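PDB 3TQE: malonyl-CoA-[acyl-carrier-protein] transacylase from Coxiella burnetii, which probably transfers the malonyl group from malonyl-CoA to holo-acyl carrier protein, a step of fatty acid synthesis. Local coordinates for residues Q6-V11 and G85-Q90; E119-Y124 and D214-D219; F276-P281 and S296-L301. One frame throughout, in Å; residues are numbered along the deposited sequence. Where two conformers were deposited one is given.

Contact 1 of 3, residues Q6-V11 and G85-Q90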
# COMPACT_ATOMS: atom_id res chain seq x y z
N GLN A 6 11.37 12.56 18.40
CA GLN A 6 10.34 13.00 17.51
C GLN A 6 9.35 11.85 17.35
O GLN A 6 9.73 10.69 17.22
CB GLN A 6 10.95 13.33 16.15
CG GLN A 6 10.01 14.02 15.18
CD GLN A 6 9.95 15.53 15.29
OE1 GLN A 6 10.77 16.15 15.96
NE2 GLN A 6 8.97 16.14 14.60
N SER A 7 8.07 12.18 17.35
CA SER A 7 7.04 11.21 17.02
C SER A 7 7.11 10.93 15.54
O SER A 7 7.46 11.80 14.75
CB SER A 7 5.68 11.75 17.45
OG SER A 7 5.73 12.15 18.82
N PHE A 8 6.79 9.69 15.17
CA PHE A 8 6.88 9.31 13.78
C PHE A 8 5.92 8.21 13.45
O PHE A 8 5.46 7.48 14.32
CB PHE A 8 8.32 8.90 13.41
CG PHE A 8 8.81 7.64 14.08
CD1 PHE A 8 8.90 6.46 13.38
CD2 PHE A 8 9.16 7.63 15.43
CE1 PHE A 8 9.35 5.28 14.00
CE2 PHE A 8 9.62 6.46 16.05
CZ PHE A 8 9.70 5.28 15.33
N ALA A 9 5.66 8.12 12.15
CA ALA A 9 4.79 7.12 11.61
C ALA A 9 5.57 6.30 10.61
O ALA A 9 6.47 6.81 9.96
CB ALA A 9 3.64 7.81 10.90
N PHE A 10 5.24 5.02 10.53
CA PHE A 10 5.68 4.20 9.42
C PHE A 10 4.58 4.09 8.40
O PHE A 10 3.43 3.84 8.73
CB PHE A 10 6.02 2.79 9.89
CG PHE A 10 7.44 2.59 10.26
CD1 PHE A 10 8.20 3.60 10.80
CD2 PHE A 10 8.01 1.40 10.01
CE1 PHE A 10 9.52 3.38 11.09
CE2 PHE A 10 9.35 1.19 10.33
CZ PHE A 10 10.08 2.18 10.88
N VAL A 11 4.95 4.29 7.15
CA VAL A 11 4.06 4.12 6.04
C VAL A 11 4.58 3.06 5.11
O VAL A 11 5.76 3.03 4.77
CB VAL A 11 3.74 5.44 5.30
CG1 VAL A 11 2.98 6.37 6.25
CG2 VAL A 11 4.98 6.14 4.71
N GLY A 85 18.21 -1.12 15.85
CA GLY A 85 17.92 -0.37 17.05
C GLY A 85 16.77 0.61 16.96
O GLY A 85 16.59 1.45 17.85
N GLY A 86 15.95 0.50 15.93
CA GLY A 86 14.89 1.43 15.74
C GLY A 86 13.73 1.18 16.70
O GLY A 86 13.34 0.04 16.93
N PRO A 87 13.17 2.24 17.23
CA PRO A 87 12.05 2.16 18.14
C PRO A 87 10.74 1.97 17.40
O PRO A 87 10.68 2.09 16.18
CB PRO A 87 12.11 3.51 18.83
CG PRO A 87 12.59 4.41 17.84
CD PRO A 87 13.62 3.63 17.06
N LYS A 88 9.68 1.72 18.16
CA LYS A 88 8.38 1.52 17.54
C LYS A 88 7.83 2.85 17.09
O LYS A 88 7.91 3.84 17.80
CB LYS A 88 7.37 0.89 18.51
CG LYS A 88 7.77 -0.44 19.03
CD LYS A 88 7.68 -1.51 17.99
CE LYS A 88 7.85 -2.86 18.66
NZ LYS A 88 7.85 -3.99 17.72
N PRO A 89 7.19 2.88 15.92
CA PRO A 89 6.51 4.09 15.53
C PRO A 89 5.28 4.31 16.41
O PRO A 89 4.78 3.40 17.04
CB PRO A 89 6.06 3.80 14.11
CG PRO A 89 5.98 2.39 14.05
CD PRO A 89 7.04 1.82 14.92
N GLN A 90 4.79 5.53 16.38
CA GLN A 90 3.58 5.87 17.09
C GLN A 90 2.34 5.40 16.38
O GLN A 90 1.32 5.15 17.01
CB GLN A 90 3.51 7.37 17.30
CG GLN A 90 4.36 7.79 18.47
CD GLN A 90 5.82 7.44 18.34
OE1 GLN A 90 6.52 8.02 17.52
NE2 GLN A 90 6.29 6.49 19.14
O HOH W 1 9.03 8.65 18.78
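F8 and Q90 are joined by two hydrogen bonds, one to a side chain and one between backbones. The F8 N-H points at Q90 OE1 over 2.9 Å, in the plane of the amide carbonyl. In return Q90 N donates to F8 O, also at 2.9 Å. Glutamine suits this place because its chain, bent at chi2 (59°), can fold back toward the backbone of residues 6-8 and offer an acceptor there. A water donates to both Q6 O and Q90 OE1, so that the amide oxygen accepts two hydrogen bonds.

Apolar contacts centre on the F8 ring. With F8 CG between the backbone N and the carbonyl carbon (chi1 67°), the ring lies against residues 87-89. P89 CA sits over one face, toward the rim, in a CH-pi contact 3.7 Å from the ring centroid, and P89 CB reaches F8 CE1 at 3.6 Å. P87 O lies at the ring edge, 3.4 Å from F8 CZ, and accepts a hydrogen bond from W81. The rigid proline P89 serves a second aromatic too: its CB touches F10 CD1 at 3.9 Å.

G85, at positive phi, is the C-prime residue of a Schellman motif that ends helix 63-83. The chain then crosses residues 6-10 at close to a right angle and enters strand 91-94, which lies beside strand 9-12 in the parallel sheet of the acyl transferase fold.

Contact 2 of 3, residues E119-Y124 and D214-D219. With GLY (glycine), chain B.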
# COMPACT_ATOMS: atom_id res chain seq x y z
N GLU A 119 -0.98 -13.43 -1.37
CA GLU A 119 -0.94 -14.13 -2.62
C GLU A 119 -2.35 -14.41 -3.10
O GLU A 119 -2.66 -14.18 -4.27
CB GLU A 119 -0.17 -15.42 -2.49
CG GLU A 119 -0.13 -16.17 -3.81
CD GLU A 119 0.58 -17.47 -3.75
OE1 GLU A 119 0.28 -18.26 -2.83
OE2 GLU A 119 1.42 -17.70 -4.65
N LYS A 120 -3.21 -14.86 -2.19
CA LYS A 120 -4.59 -15.10 -2.55
C LYS A 120 -5.29 -13.82 -2.94
O LYS A 120 -6.05 -13.76 -3.91
CB LYS A 120 -5.35 -15.79 -1.43
CG LYS A 120 -5.04 -17.27 -1.29
CD LYS A 120 -5.56 -17.76 0.04
CE LYS A 120 -5.27 -19.23 0.24
NZ LYS A 120 -5.72 -19.66 1.61
N ARG A 121 -5.02 -12.76 -2.19
CA ARG A 121 -5.61 -11.47 -2.51
C ARG A 121 -5.28 -11.09 -3.94
O ARG A 121 -6.15 -10.66 -4.70
CB ARG A 121 -5.14 -10.42 -1.52
CG ARG A 121 -5.68 -9.02 -1.74
CD ARG A 121 -5.12 -8.15 -0.67
NE ARG A 121 -5.64 -6.78 -0.66
CZ ARG A 121 -5.12 -5.76 -1.33
NH1 ARG A 121 -4.07 -5.92 -2.13
NH2 ARG A 121 -5.68 -4.55 -1.22
N GLY A 122 -4.01 -11.23 -4.31
CA GLY A 122 -3.61 -10.92 -5.67
C GLY A 122 -4.29 -11.81 -6.67
O GLY A 122 -4.78 -11.34 -7.71
N GLN A 123 -4.30 -13.10 -6.39
CA GLN A 123 -4.94 -14.06 -7.30
C GLN A 123 -6.40 -13.72 -7.49
O GLN A 123 -6.88 -13.65 -8.63
CB GLN A 123 -4.75 -15.48 -6.80
CG GLN A 123 -3.29 -15.92 -6.93
CD GLN A 123 -2.98 -17.24 -6.31
OE1 GLN A 123 -3.70 -17.71 -5.45
NE2 GLN A 123 -1.85 -17.85 -6.74
N TYR A 124 -7.11 -13.47 -6.41
CA TYR A 124 -8.53 -13.23 -6.53
C TYR A 124 -8.80 -11.93 -7.26
O TYR A 124 -9.73 -11.82 -8.05
CB TYR A 124 -9.20 -13.19 -5.17
CG TYR A 124 -9.07 -14.42 -4.34
CD1 TYR A 124 -8.82 -15.65 -4.89
CD2 TYR A 124 -9.24 -14.36 -2.99
CE1 TYR A 124 -8.71 -16.79 -4.09
CE2 TYR A 124 -9.16 -15.48 -2.21
CZ TYR A 124 -8.91 -16.69 -2.76
OH TYR A 124 -8.81 -17.80 -1.95
N ASP A 214 -15.44 -11.33 -1.86
CA ASP A 214 -16.20 -12.46 -1.35
C ASP A 214 -15.30 -13.65 -1.12
O ASP A 214 -15.44 -14.36 -0.13
CB ASP A 214 -17.31 -12.83 -2.30
CG ASP A 214 -18.41 -11.76 -2.39
OD1 ASP A 214 -18.47 -10.87 -1.52
OD2 ASP A 214 -19.21 -11.83 -3.35
N ARG A 215 -14.36 -13.87 -2.03
CA ARG A 215 -13.43 -14.98 -1.90
C ARG A 215 -12.46 -14.74 -0.78
O ARG A 215 -12.21 -15.63 0.05
CB ARG A 215 -12.71 -15.23 -3.21
CG ARG A 215 -13.64 -15.70 -4.29
CD ARG A 215 -12.94 -15.76 -5.60
NE ARG A 215 -12.05 -16.90 -5.70
CZ ARG A 215 -11.19 -17.12 -6.70
NH1 ARG A 215 -11.06 -16.24 -7.69
NH2 ARG A 215 -10.45 -18.23 -6.69
N LEU A 216 -11.91 -13.54 -0.72
CA LEU A 216 -10.94 -13.26 0.31
C LEU A 216 -11.56 -13.32 1.69
O LEU A 216 -10.88 -13.66 2.65
CB LEU A 216 -10.28 -11.90 0.07
CG LEU A 216 -8.98 -11.70 0.87
CD1 LEU A 216 -7.89 -12.71 0.42
CD2 LEU A 216 -8.54 -10.28 0.69
N ALA A 217 -12.84 -12.98 1.80
CA ALA A 217 -13.49 -12.99 3.10
C ALA A 217 -13.46 -14.37 3.69
O ALA A 217 -13.35 -14.53 4.90
CB ALA A 217 -14.90 -12.47 2.99
N GLN A 218 -13.57 -15.37 2.84
CA GLN A 218 -13.52 -16.75 3.30
C GLN A 218 -12.16 -17.10 3.89
O GLN A 218 -12.07 -17.76 4.93
CB GLN A 218 -13.89 -17.67 2.16
CG GLN A 218 -15.27 -17.46 1.64
CD GLN A 218 -15.63 -18.42 0.53
OE1 GLN A 218 -14.83 -18.70 -0.36
NE2 GLN A 218 -16.86 -18.94 0.57
N ASP A 219 -11.10 -16.62 3.26
CA ASP A 219 -9.76 -16.90 3.75
C ASP A 219 -9.44 -16.12 4.99
O ASP A 219 -8.82 -16.63 5.91
CB ASP A 219 -8.71 -16.58 2.69
CG ASP A 219 -8.83 -17.46 1.48
OD1 ASP A 219 -8.88 -18.70 1.61
OD2 ASP A 219 -8.86 -16.91 0.38
N GLY B . -4.11 -0.58 -5.72
CA GLY B . -3.19 -1.73 -5.43
C GLY B . -3.87 -2.84 -4.64
O GLY B . -3.25 -3.68 -3.96
OXT GLY B . -5.09 -2.91 -4.65
O HOH W 2 -8.38 -20.39 3.45
O HOH W 3 -8.18 -20.41 -0.03
O HOH W 4 -11.98 -13.44 -7.78
O HOH W 5 -10.06 -20.12 -4.05
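The Y124 ring lies between its own helix and R215: K120 O is over one face, toward the rim, and R215 CB covers the opposite face in a CH-pi contact, 3.8 Å from the centroid. The R215 guanidinium, turned 33° from the ring plane, has Y124 CD1 over its centre, 3.3 Å from R215 CZ. Its bend at chi3 (76°) swings NE back over the ring. An arginine thus offers both a methylene and a flat cation to the aromatic, while its NH1 pairs with E127 and, through a water, reaches Y124 O.

At the ring edge D219 OD2 lies in plane, and Y124 OH donates to it in a very short hydrogen bond of 2.5 Å. Phenol and carboxylate meet tip to tip, their planes nearly coplanar. K120, extended beyond CG, passes D219 with its CD 3.4 Å from OD2 and, in one of its two deposited conformers, ends in a salt bridge of 3.3 Å from NZ to OD1, weak as a hydrogen bond. Two waters donate to D219 OD1, which should help stabilise its negative charge.

These groups join two nearly antiparallel helices, 111-128 and 210-220, whose local axes come within 9.7 Å, in the acyl transferase domain. Farther in, the branched L216 spreads CD1 and CD2 against R121, with CD2 4.0 Å from R121 CG. R121, extended from CG to NE, carries its guanidinium away from this interface to the glycine pocket: NH1 donates to the glycine O at 3.0 Å and also to Q67, whereas NH2 bonds to Q254 and to S96, the predicted nucleophile.

Contact 3 of 3, residues F276-P281 and S296-L301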
# COMPACT_ATOMS: atom_id res chain seq x y z
N PHE A 276 7.70 10.80 8.78
CA PHE A 276 7.21 9.54 8.23
C PHE A 276 8.41 8.75 7.75
O PHE A 276 9.33 9.30 7.14
CB PHE A 276 6.31 9.83 7.03
CG PHE A 276 5.06 10.59 7.38
CD1 PHE A 276 3.87 9.94 7.64
CD2 PHE A 276 5.10 11.97 7.51
CE1 PHE A 276 2.74 10.65 7.98
CE2 PHE A 276 3.95 12.68 7.87
CZ PHE A 276 2.80 12.02 8.11
N MSE A 277 8.39 7.45 7.98
CA MSE A 277 9.42 6.56 7.45
C MSE A 277 8.72 5.66 6.47
O MSE A 277 7.69 5.08 6.80
CB MSE A 277 10.01 5.68 8.53
CG MSE A 277 11.14 6.27 9.24
SE MSE A 277 10.51 7.70 10.28
CE MSE A 277 12.17 8.07 11.22
N GLU A 278 9.27 5.58 5.27
CA GLU A 278 8.70 4.74 4.24
C GLU A 278 9.31 3.36 4.37
O GLU A 278 10.50 3.14 4.12
CB GLU A 278 8.92 5.36 2.86
CG GLU A 278 8.27 4.58 1.73
CD GLU A 278 7.84 5.41 0.52
OE1 GLU A 278 8.27 6.58 0.36
OE2 GLU A 278 7.03 4.87 -0.28
N CYS A 279 8.51 2.44 4.87
CA CYS A 279 8.97 1.12 5.22
C CYS A 279 8.71 0.17 4.07
O CYS A 279 7.82 -0.65 4.11
CB CYS A 279 8.33 0.66 6.51
SG CYS A 279 9.13 -0.76 7.25
N GLY A 280 9.51 0.32 3.04
CA GLY A 280 9.38 -0.48 1.83
C GLY A 280 10.29 0.07 0.77
O GLY A 280 11.00 1.06 0.97
N PRO A 281 10.28 -0.56 -0.39
CA PRO A 281 11.06 -0.10 -1.52
C PRO A 281 10.42 1.13 -2.17
O PRO A 281 9.22 1.38 -2.00
CB PRO A 281 10.99 -1.28 -2.45
CG PRO A 281 9.64 -1.89 -2.17
CD PRO A 281 9.41 -1.69 -0.72
N SER A 296 6.28 18.19 5.85
CA SER A 296 6.53 16.87 6.40
C SER A 296 7.92 16.41 6.01
O SER A 296 8.54 16.93 5.09
CB SER A 296 5.50 15.88 5.88
OG SER A 296 5.63 15.73 4.48
N GLU A 297 8.41 15.41 6.72
CA GLU A 297 9.66 14.79 6.40
C GLU A 297 9.41 13.30 6.21
O GLU A 297 8.77 12.70 7.04
CB GLU A 297 10.60 14.99 7.57
CG GLU A 297 11.95 14.36 7.41
CD GLU A 297 12.95 14.78 8.48
OE1 GLU A 297 12.55 15.38 9.49
OE2 GLU A 297 14.16 14.50 8.30
N ILE A 298 9.88 12.73 5.10
CA ILE A 298 9.72 11.30 4.85
C ILE A 298 11.10 10.74 4.62
O ILE A 298 11.85 11.21 3.75
CB ILE A 298 8.81 10.99 3.64
CG1 ILE A 298 7.50 11.78 3.72
CG2 ILE A 298 8.50 9.47 3.58
CD1 ILE A 298 7.51 13.07 2.93
N LEU A 299 11.44 9.76 5.42
CA LEU A 299 12.76 9.18 5.38
C LEU A 299 12.72 7.81 4.75
O LEU A 299 11.90 6.99 5.08
CB LEU A 299 13.29 9.07 6.79
CG LEU A 299 13.43 10.42 7.49
CD1 LEU A 299 13.43 10.21 9.01
CD2 LEU A 299 14.69 11.07 7.03
N PRO A 300 13.62 7.56 3.80
CA PRO A 300 13.74 6.25 3.21
C PRO A 300 14.52 5.30 4.11
O PRO A 300 15.33 5.73 4.94
CB PRO A 300 14.53 6.51 1.95
CG PRO A 300 15.37 7.62 2.27
CD PRO A 300 14.60 8.49 3.23
N LEU A 301 14.29 4.02 3.92
CA LEU A 301 14.85 2.99 4.78
C LEU A 301 15.47 1.84 4.00
O LEU A 301 15.48 0.71 4.46
CB LEU A 301 13.76 2.45 5.69
CG LEU A 301 13.15 3.42 6.70
CD1 LEU A 301 12.09 2.67 7.49
CD2 LEU A 301 14.19 4.03 7.63
O HOH W 6 12.17 3.23 2.13
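M277, a selenomethionine, and L299 lie side by side on one face of the sheet and point the same way. The M277 chain bends at chi2 (69°), which turns SE along the strand, and CE ends against L299 CD1. At 3.3 Å this pair is tighter than usual, but M277 was deposited in two conformers, so the closeness is doubtful. L301 fills the adjoining place: its CD1 meets M277 CB at 3.8 Å. Flexible and branched apolar chains suit such a packed surface, which F10 also touches.

On the other face F276 and I298 are neighbours. F276 CG is anti to the carbonyl carbon (chi1 -64°), and chi2 of -95° turns the ring until E297 O lies at its edge, in plane, while CB packs against I298 CG1 at 4.0 Å. The beta-branched I298 also sets CG2 beside E278 CB. E278 then carries its carboxylate away to the backbone N-H groups of L285 and A286, at the start of helix 284-292.

That helix links the two strands in a beta-alpha-beta unit, which explains why they run parallel. Their backbones are bonded in turn, F276 N to E297 O at 2.8 Å, L299 N to F276 O at 2.8 Å and E278 N to L299 O at 3.0 Å. The next link is indirect: a water accepts from L301 N and donates to E278 O and G280 O.

Contacts 1 and 3 both reach one parallel sheet, their centres about 10 Å apart. Strands 9-12 and 275-278 are neighbours in it, held by probable hydrogen bonds from M277 N to A9 O and from C279 N to V11 O, and F10 packs on M277 and C279 between the two contacts. Contact 2 lies across the centre of the chain, its centre about 31 Å from that of contact 1 and 29 Å from that of contact 3. It alone of the three reaches the predicted active site: the R121 side chain is about 3 Å from that of S96 and 4 Å from that of H205. Strand 91-94, entered from contact 1, leads directly toward S96.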